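Local structure of protease 2A (Rhinovirus C, 5X45) at residues F8-R12 and V44-I50; I50-C55 and L134-S138; N94-G100 and N127-D133. The protein probably cleaves the rhinovirus polyprotein and host proteins as a zinc-containing cysteine protease of chymotrypsin-like fold. All blocks are in the same frame, centred on the assembly; numbering follows the deposited sequence.

Contact 1 (F8-R12 and V44-I50); sequences FVHTR and VPGPDVI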
loop_
_atom_site.group_PDB
_atom_site.type_symbol
_atom_site.label_atom_id
_atom_site.label_comp_id
_atom_site.label_asym_id
_atom_site.label_seq_id
_atom_site.Cartn_x
_atom_site.Cartn_y
_atom_site.Cartn_z
ATOM N N PHE A 8 -3.397 -0.928 7.212
ATOM C CA PHE A 8 -4.135 -1.842 6.358
ATOM C C PHE A 8 -5.308 -1.067 5.787
ATOM O O PHE A 8 -5.619 0.016 6.266
ATOM C CB PHE A 8 -4.619 -3.084 7.132
ATOM C CG PHE A 8 -5.482 -2.763 8.331
ATOM C CD1 PHE A 8 -6.849 -2.545 8.186
ATOM C CD2 PHE A 8 -4.928 -2.684 9.608
ATOM C CE1 PHE A 8 -7.647 -2.236 9.298
ATOM C CE2 PHE A 8 -5.722 -2.386 10.727
ATOM C CZ PHE A 8 -7.073 -2.157 10.571
ATOM N N VAL A 9 -5.961 -1.627 4.776
ATOM C CA VAL A 9 -7.143 -1.005 4.199
ATOM C C VAL A 9 -8.358 -1.887 4.413
ATOM O O VAL A 9 -8.355 -3.054 4.040
ATOM C CB VAL A 9 -6.954 -0.731 2.700
ATOM C CG1 VAL A 9 -8.173 -0.035 2.128
ATOM C CG2 VAL A 9 -5.689 0.088 2.475
ATOM N N HIS A 10 -9.402 -1.321 5.005
ATOM C CA HIS A 10 -10.585 -2.089 5.369
ATOM C C HIS A 10 -11.835 -1.517 4.707
ATOM O O HIS A 10 -12.410 -0.538 5.180
ATOM C CB HIS A 10 -10.734 -2.107 6.890
ATOM C CG HIS A 10 -11.825 -3.007 7.381
ATOM N ND1 HIS A 10 -12.217 -3.037 8.705
ATOM C CD2 HIS A 10 -12.597 -3.907 6.737
ATOM C CE1 HIS A 10 -13.191 -3.919 8.851
ATOM N NE2 HIS A 10 -13.442 -4.462 7.676
ATOM N N THR A 11 -12.255 -2.133 3.609
ATOM C CA THR A 11 -13.429 -1.661 2.876
ATOM C C THR A 11 -14.692 -2.337 3.392
ATOM O O THR A 11 -14.636 -3.063 4.390
ATOM C CB THR A 11 -13.289 -1.922 1.367
ATOM O OG1 THR A 11 -13.283 -3.335 1.124
ATOM C CG2 THR A 11 -12.006 -1.290 0.826
ATOM N N ARG A 12 -15.816 -2.121 2.704
ATOM C CA ARG A 12 -17.096 -2.705 3.122
ATOM C C ARG A 12 -17.039 -4.227 3.177
ATOM O O ARG A 12 -17.678 -4.865 4.021
ATOM C CB ARG A 12 -18.232 -2.317 2.178
ATOM C CG ARG A 12 -19.596 -2.676 2.757
ATOM C CD ARG A 12 -20.637 -3.011 1.690
ATOM N NE ARG A 12 -21.485 -1.888 1.298
ATOM C CZ ARG A 12 -21.994 -1.728 0.077
ATOM N NH1 ARG A 12 -22.754 -0.676 -0.195
ATOM N NH2 ARG A 12 -21.746 -2.627 -0.871
ATOM N N VAL A 44 -17.384 -8.170 8.561
ATOM C CA VAL A 44 -17.576 -6.867 9.207
ATOM C C VAL A 44 -17.114 -5.758 8.240
ATOM O O VAL A 44 -15.994 -5.784 7.720
ATOM C CB VAL A 44 -16.850 -6.787 10.594
ATOM C CG1 VAL A 44 -16.572 -8.198 11.094
ATOM C CG2 VAL A 44 -15.532 -6.054 10.535
ATOM N N PRO A 45 -18.034 -4.847 7.896
ATOM C CA PRO A 45 -17.768 -3.724 6.983
ATOM C C PRO A 45 -16.732 -2.719 7.509
ATOM O O PRO A 45 -16.708 -2.414 8.702
ATOM C CB PRO A 45 -19.143 -3.057 6.844
ATOM C CG PRO A 45 -20.125 -4.146 7.141
ATOM C CD PRO A 45 -19.467 -4.963 8.218
ATOM N N GLY A 46 -15.874 -2.229 6.619
ATOM C CA GLY A 46 -14.886 -1.231 6.981
ATOM C C GLY A 46 -15.214 0.132 6.410
ATOM O O GLY A 46 -16.047 0.254 5.508
ATOM N N PRO A 47 -14.544 1.172 6.926
ATOM C CA PRO A 47 -14.802 2.569 6.560
ATOM C C PRO A 47 -14.104 3.036 5.282
ATOM O O PRO A 47 -14.492 4.073 4.750
ATOM C CB PRO A 47 -14.267 3.337 7.765
ATOM C CG PRO A 47 -13.155 2.482 8.270
ATOM C CD PRO A 47 -13.596 1.063 8.052
ATOM N N ASP A 48 -13.088 2.316 4.815
ATOM C CA ASP A 48 -12.277 2.786 3.683
ATOM C C ASP A 48 -12.917 2.529 2.318
ATOM O O ASP A 48 -13.673 1.570 2.136
ATOM C CB ASP A 48 -10.885 2.143 3.711
ATOM C CG ASP A 48 -10.151 2.395 5.016
ATOM O OD1 ASP A 48 -10.304 3.512 5.576
ATOM O OD2 ASP A 48 -9.418 1.479 5.469
ATOM N N VAL A 49 -12.558 3.370 1.350
ATOM C CA VAL A 49 -13.086 3.275 -0.009
ATOM C C VAL A 49 -11.960 3.377 -1.036
ATOM O O VAL A 49 -11.191 4.340 -1.036
ATOM C CB VAL A 49 -14.121 4.381 -0.286
ATOM C CG1 VAL A 49 -14.513 4.398 -1.760
ATOM C CG2 VAL A 49 -15.345 4.195 0.603
ATOM N N ILE A 50 -11.856 2.377 -1.904
ATOM C CA ILE A 50 -10.888 2.426 -2.991
ATOM C C ILE A 50 -11.563 2.963 -4.254
ATOM O O ILE A 50 -12.433 2.309 -4.819
ATOM C CB ILE A 50 -10.267 1.042 -3.240
ATOM C CG1 ILE A 50 -9.641 0.525 -1.941
ATOM C CG2 ILE A 50 -9.237 1.093 -4.371
ATOM C CD1 ILE A 50 -9.261 -0.929 -1.981
#
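The two backbones run at a steep angle: the end-to-end directions of F8-R12, which carries the short strand 9-10, and V44-I50, which has no regular structure, are 104° apart. The CA atoms come closest at T11-G46 (4.4 Å) and R12-P45 (4.0 Å). G46 N donates to T11 O (2.7 Å) and D48 N to H10 O (3.0 Å). The P47 N beside H10 O carries no hydrogen, so the main-chain pairing skips that residue. A CA-H...O contact from T11 CA to D48 O (3.3 Å) adds to the fit.

D48 points toward F8-R12, and its OD2 accepts from H10 N at 2.8 Å, nearly straight at 176°. H10 thus has both backbone groups bound by one residue. The imidazole reaches back along the loop: NE2 donates to V44 O (2.9 Å), while G46 CA lies over the ring face, 3.4 Å from the centroid and 4° off the normal, a CH-pi contact. A CB on G46 would fall 2.1 Å from H10 O, so, with the segments packed this closely, a side chain there would clash. I50 CD1 packs against V9 CG1 (4.3 Å) and T11 CG2 (3.9 Å).

T11 OG1 bonds instead to A14 N and D13 OD1. V49 shares a backbone hydrogen bond with V117 of the barrel, and V9 one with Y16 of strand 14-18. V44-I50 lies in the connection between strand 37-41 of the N-terminal sheet and strand 57-62 of the barrel, as in the two-domain chymotrypsin-like fold of picornaviral 2A proteases.

Contact 2 (I50-C55 and L134-S138); sequences IPCCDC and LRPYS. With ZN (zinc ion), chain E.
This is a loop-to-loop contact, partly buried (340 Å²), between the connection entering the six-stranded barrel at the zinc site and the C-terminal tail that follows strand 129-133. I50-C55 is irregular: I50 (-95/111) and P51 (-76/160) are extended, C52 (-106/33) bends the chain, and C53 (-79/-175) extends it again. L134-P136 have helical phi/psi, and Y137 N donates to L134 O (3.0 Å), closing a turn.

R135 has the largest share, 112 Å². With chi1 m, chi2 t and chi3 m, its side chain spans the loop: CG lies 3.3 Å from P51 O, and NH1 donates to C55 O at 2.8 Å (150°). NH2 adds a weak bond to C55 O (3.1 Å, 132°), and this oxygen lies at the guanidinium edge. NH2 also forms a salt bridge with D133. At the other end I50 (chi1 m, chi2 t) points toward the tail, placing CG2 3.9 Å from S138 CB and CD1 4.3 Å from L134 CB.

C53 SG (chi1 p) binds the zinc at 1.9 Å; C55 (chi1 m), also a zinc ligand, has its SG at a longer 2.6 Å from ZN. C113 and H115 complete the three-cysteine, one-histidine zinc site characteristic of enterovirus 2A proteases.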
loop_
_atom_site.group_PDB
_atom_site.type_symbol
_atom_site.label_atom_id
_atom_site.label_comp_id
_atom_site.label_asym_id
_atom_site.label_seq_id
_atom_site.Cartn_x
_atom_site.Cartn_y
_atom_site.Cartn_z
ATOM N N ILE A 50 -11.856 2.377 -1.904
ATOM C CA ILE A 50 -10.888 2.426 -2.991
ATOM C C ILE A 50 -11.563 2.963 -4.254
ATOM O O ILE A 50 -12.433 2.309 -4.819
ATOM C CB ILE A 50 -10.267 1.042 -3.240
ATOM C CG1 ILE A 50 -9.641 0.525 -1.941
ATOM C CG2 ILE A 50 -9.237 1.093 -4.371
ATOM C CD1 ILE A 50 -9.261 -0.929 -1.981
ATOM N N PRO A 51 -11.176 4.158 -4.646
ATOM C CA PRO A 51 -11.795 4.872 -5.748
ATOM C C PRO A 51 -11.377 4.339 -7.078
ATOM O O PRO A 51 -10.386 3.692 -7.185
ATOM C CB PRO A 51 -11.276 6.290 -5.575
ATOM C CG PRO A 51 -10.091 6.187 -4.710
ATOM C CD PRO A 51 -10.062 4.887 -4.043
ATOM N N CYS A 52 -12.145 4.622 -8.097
ATOM C CA CYS A 52 -11.777 4.241 -9.433
ATOM C C CYS A 52 -11.337 5.467 -10.144
ATOM O O CYS A 52 -11.535 5.598 -11.306
ATOM C CB CYS A 52 -12.955 3.611 -10.144
ATOM S SG CYS A 52 -13.302 1.967 -9.518
ATOM N N CYS A 53 -10.739 6.378 -9.416
ATOM C CA CYS A 53 -10.219 7.569 -10.006
ATOM C C CYS A 53 -8.883 7.297 -10.677
ATOM O O CYS A 53 -8.423 6.173 -10.789
ATOM C CB CYS A 53 -10.175 8.736 -8.988
ATOM S SG CYS A 53 -9.025 8.766 -7.587
ATOM N N ASP A 54 -8.303 8.373 -11.140
ATOM C CA ASP A 54 -7.034 8.410 -11.866
ATOM C C ASP A 54 -5.929 9.156 -11.104
ATOM O O ASP A 54 -4.799 9.260 -11.589
ATOM C CB ASP A 54 -7.252 9.044 -13.248
ATOM C CG ASP A 54 -7.751 10.486 -13.165
ATOM O OD1 ASP A 54 -8.610 10.782 -12.301
ATOM O OD2 ASP A 54 -7.315 11.313 -13.996
ATOM N N CYS A 55 -6.262 9.679 -9.925
ATOM C CA CYS A 55 -5.330 10.490 -9.133
ATOM C C CYS A 55 -3.974 9.832 -8.860
ATOM O O CYS A 55 -3.868 8.610 -8.725
ATOM C CB CYS A 55 -5.968 10.873 -7.797
ATOM S SG CYS A 55 -7.356 12.002 -7.949
ATOM N N LEU A 134 -3.628 0.178 -5.289
ATOM C CA LEU A 134 -4.636 -0.815 -4.932
ATOM C C LEU A 134 -5.737 -0.905 -5.981
ATOM O O LEU A 134 -6.473 -1.892 -6.030
ATOM C CB LEU A 134 -5.259 -0.487 -3.576
ATOM C CG LEU A 134 -4.277 -0.516 -2.415
ATOM C CD1 LEU A 134 -4.983 -0.054 -1.160
ATOM C CD2 LEU A 134 -3.652 -1.888 -2.239
ATOM N N ARG A 135 -5.860 0.131 -6.804
ATOM C CA ARG A 135 -6.937 0.202 -7.792
ATOM C C ARG A 135 -6.971 -0.974 -8.787
ATOM O O ARG A 135 -8.053 -1.509 -9.057
ATOM C CB ARG A 135 -6.878 1.543 -8.533
ATOM C CG ARG A 135 -7.251 2.717 -7.634
ATOM C CD ARG A 135 -6.949 4.054 -8.283
ATOM N NE ARG A 135 -5.510 4.246 -8.433
ATOM C CZ ARG A 135 -4.931 5.409 -8.703
ATOM N NH1 ARG A 135 -5.670 6.506 -8.829
ATOM N NH2 ARG A 135 -3.609 5.480 -8.822
ATOM N N PRO A 136 -5.806 -1.397 -9.319
ATOM C CA PRO A 136 -5.840 -2.600 -10.165
ATOM C C PRO A 136 -6.425 -3.834 -9.472
ATOM O O PRO A 136 -7.004 -4.683 -10.149
ATOM C CB PRO A 136 -4.362 -2.847 -10.488
ATOM C CG PRO A 136 -3.724 -1.514 -10.383
ATOM C CD PRO A 136 -4.454 -0.797 -9.284
ATOM N N TYR A 137 -6.270 -3.937 -8.154
ATOM C CA TYR A 137 -6.661 -5.149 -7.437
ATOM C C TYR A 137 -8.006 -5.083 -6.712
ATOM O O TYR A 137 -8.394 -6.058 -6.076
ATOM C CB TYR A 137 -5.572 -5.519 -6.425
ATOM C CG TYR A 137 -4.186 -5.575 -7.027
ATOM C CD1 TYR A 137 -3.409 -4.427 -7.134
ATOM C CD2 TYR A 137 -3.654 -6.770 -7.496
ATOM C CE1 TYR A 137 -2.141 -4.463 -7.690
ATOM C CE2 TYR A 137 -2.385 -6.816 -8.049
ATOM C CZ TYR A 137 -1.631 -5.659 -8.146
ATOM O OH TYR A 137 -0.363 -5.693 -8.699
ATOM N N SER A 138 -8.722 -3.965 -6.802
ATOM C CA SER A 138 -10.005 -3.860 -6.106
ATOM C C SER A 138 -11.165 -4.382 -6.952
ATOM O O SER A 138 -11.190 -4.201 -8.168
ATOM C CB SER A 138 -10.278 -2.414 -5.697
ATOM O OG SER A 138 -11.000 -1.731 -6.707
HETATM ZN ZN ZN E . -9.018 10.442 -6.605
#

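Contact 3 (N94-G100 and N127-D133); sequences NLLIGEG and NHVAFTD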
loop_
_atom_site.group_PDB
_atom_site.type_symbol
_atom_site.label_atom_id
_atom_site.label_comp_id
_atom_site.label_asym_id
_atom_site.label_seq_id
_atom_site.Cartn_x
_atom_site.Cartn_y
_atom_site.Cartn_z
ATOM N N ASN A 94 2.902 -2.361 -10.703
ATOM C CA ASN A 94 1.926 -1.316 -10.392
ATOM C C ASN A 94 2.291 -0.466 -9.181
ATOM O O ASN A 94 1.630 -0.510 -8.141
ATOM C CB ASN A 94 0.531 -1.928 -10.203
ATOM C CG ASN A 94 0.023 -2.618 -11.466
ATOM O OD1 ASN A 94 -0.181 -3.831 -11.490
ATOM N ND2 ASN A 94 -0.183 -1.839 -12.519
ATOM N N LEU A 95 3.354 0.317 -9.324
ATOM C CA LEU A 95 3.788 1.165 -8.233
ATOM C C LEU A 95 3.532 2.636 -8.493
ATOM O O LEU A 95 3.597 3.113 -9.630
ATOM C CB LEU A 95 5.270 0.940 -7.938
ATOM C CG LEU A 95 5.427 -0.432 -7.289
ATOM C CD1 LEU A 95 6.061 -1.404 -8.265
ATOM C CD2 LEU A 95 6.176 -0.363 -5.962
ATOM N N LEU A 96 3.245 3.343 -7.408
ATOM C CA LEU A 96 3.280 4.792 -7.392
ATOM C C LEU A 96 4.540 5.230 -6.659
ATOM O O LEU A 96 4.825 4.740 -5.570
ATOM C CB LEU A 96 2.031 5.347 -6.721
ATOM C CG LEU A 96 0.732 4.945 -7.417
ATOM C CD1 LEU A 96 -0.414 4.951 -6.420
ATOM C CD2 LEU A 96 0.453 5.882 -8.584
ATOM N N ILE A 97 5.340 6.086 -7.283
ATOM C CA ILE A 97 6.571 6.527 -6.635
ATOM C C ILE A 97 6.596 8.032 -6.435
ATOM O O ILE A 97 6.409 8.791 -7.387
ATOM C CB ILE A 97 7.828 6.142 -7.433
ATOM C CG1 ILE A 97 7.764 4.689 -7.920
ATOM C CG2 ILE A 97 9.076 6.421 -6.600
ATOM C CD1 ILE A 97 8.140 3.674 -6.888
ATOM N N GLY A 98 6.847 8.457 -5.200
ATOM C CA GLY A 98 6.912 9.870 -4.898
ATOM C C GLY A 98 8.089 10.188 -4.001
ATOM O O GLY A 98 8.660 9.300 -3.375
ATOM N N GLU A 99 8.442 11.467 -3.926
ATOM C CA GLU A 99 9.465 11.898 -2.993
ATOM C C GLU A 99 8.826 11.988 -1.624
ATOM O O GLU A 99 7.735 12.527 -1.463
ATOM C CB GLU A 99 10.098 13.243 -3.382
ATOM C CG GLU A 99 9.960 13.658 -4.848
ATOM C CD GLU A 99 10.507 15.061 -5.107
ATOM O OE1 GLU A 99 9.748 15.955 -5.543
ATOM O OE2 GLU A 99 11.712 15.271 -4.838
ATOM N N GLY A 100 9.518 11.452 -0.632
ATOM C CA GLY A 100 8.985 11.413 0.710
ATOM C C GLY A 100 9.814 10.513 1.590
ATOM O O GLY A 100 10.573 9.685 1.102
ATOM N N ASN A 127 14.555 9.457 0.338
ATOM C CA ASN A 127 13.567 10.455 -0.053
ATOM C C ASN A 127 12.714 9.955 -1.229
ATOM O O ASN A 127 12.281 10.695 -2.111
ATOM C CB ASN A 127 14.289 11.773 -0.363
ATOM C CG ASN A 127 13.342 12.943 -0.581
ATOM O OD1 ASN A 127 12.159 12.777 -0.839
ATOM N ND2 ASN A 127 13.859 14.141 -0.406
ATOM N N HIS A 128 12.565 8.648 -1.282
ATOM C CA HIS A 128 11.587 8.052 -2.151
ATOM C C HIS A 128 10.736 7.063 -1.377
ATOM O O HIS A 128 11.231 6.322 -0.521
ATOM C CB HIS A 128 12.270 7.398 -3.326
ATOM C CG HIS A 128 12.603 8.378 -4.386
ATOM N ND1 HIS A 128 13.840 8.981 -4.471
ATOM C CD2 HIS A 128 11.825 8.970 -5.314
ATOM C CE1 HIS A 128 13.826 9.846 -5.468
ATOM N NE2 HIS A 128 12.614 9.864 -5.993
ATOM N N VAL A 129 9.448 7.071 -1.675
ATOM C CA VAL A 129 8.511 6.151 -1.071
ATOM C C VAL A 129 7.730 5.513 -2.216
ATOM O O VAL A 129 7.324 6.199 -3.159
ATOM C CB VAL A 129 7.595 6.861 -0.055
ATOM C CG1 VAL A 129 6.972 8.094 -0.686
ATOM C CG2 VAL A 129 6.527 5.894 0.490
ATOM N N ALA A 130 7.557 4.199 -2.142
ATOM C CA ALA A 130 6.861 3.432 -3.169
ATOM C C ALA A 130 5.569 2.858 -2.615
ATOM O O ALA A 130 5.554 2.224 -1.558
ATOM C CB ALA A 130 7.747 2.310 -3.688
ATOM N N PHE A 131 4.485 3.071 -3.341
ATOM C CA PHE A 131 3.199 2.549 -2.926
ATOM C C PHE A 131 2.737 1.500 -3.930
ATOM O O PHE A 131 2.951 1.668 -5.134
ATOM C CB PHE A 131 2.151 3.671 -2.831
ATOM C CG PHE A 131 2.601 4.882 -2.050
ATOM C CD1 PHE A 131 3.305 5.910 -2.675
ATOM C CD2 PHE A 131 2.290 5.009 -0.697
ATOM C CE1 PHE A 131 3.703 7.037 -1.959
ATOM C CE2 PHE A 131 2.683 6.133 0.022
ATOM C CZ PHE A 131 3.395 7.151 -0.611
ATOM N N THR A 132 2.114 0.424 -3.455
ATOM C CA THR A 132 1.344 -0.401 -4.371
ATOM C C THR A 132 0.019 0.299 -4.626
ATOM O O THR A 132 -0.667 0.721 -3.702
ATOM C CB THR A 132 1.072 -1.833 -3.867
ATOM O OG1 THR A 132 0.152 -1.802 -2.774
ATOM C CG2 THR A 132 2.325 -2.472 -3.428
ATOM N N ASP A 133 -0.307 0.440 -5.899
ATOM C CA ASP A 133 -1.573 0.985 -6.317
ATOM C C ASP A 133 -2.623 -0.107 -6.112
ATOM O O ASP A 133 -2.516 -1.191 -6.687
ATOM C CB ASP A 133 -1.489 1.433 -7.785
ATOM C CG ASP A 133 -2.718 2.216 -8.247
ATOM O OD1 ASP A 133 -3.791 2.139 -7.599
ATOM O OD2 ASP A 133 -2.596 2.923 -9.273
#
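Strands 95-98 and 129-133 pair antiparallel, their axes 4.6 Å apart and their directions at 154°. Two hydrogen-bonded pairs satisfy both groups of each residue: L96 N to F131 O and F131 N to L96 O (both 2.8 Å), G98 N to V129 O (3.1 Å) and V129 N to G98 O (2.9 Å). D133 N donates to N94 O (3.1 Å, 176°), while G100 N reaches N127 O in a weak bond (3.2 Å). Backbone groups of the intervening residues serve the flanking strands: L95 with H76, I97 with V74, A130 with T122 and A123. These are neighbouring strands of the closed six-stranded barrel, 95-98 beside 67-76 and 129-133 beside 116-124, that forms the C-terminal domain of chymotrypsin-like proteases.

On one face L95 CD2 (3.8 Å) and I97 CD1 (3.5 Å) meet A130 CB; on the other L96 CB packs on F131 CB (4.2 Å), and the F131 ring meets Y60 edge-to-face. L96 CD1 touches CB of D133 (3.9 Å), whose carboxylate forms a salt bridge with R135.

How the contacts relate
Along the chain contact 1 closes before contact 2 opens, and contact 3 is nested inside the loop that contact 2 closes. Contacts 1 and 2 share I50, have centres about 13 Å apart and touch where V9 CG2 meets L134 CD1 at 3.7 Å. Contact 3 is centred about 15 Å from contact 2: strand 129-133 runs directly into L134-S138, and R135 NH2 lies 4.0 Å from L96 CD1. Contacts 1 and 3, with centres about 22 Å apart, lie on opposite sides of the chain's centre and do not touch. Contact 2 touches both of the others, so in space it lies between the N-terminal sheet of contact 1 and the barrel strands of contact 3.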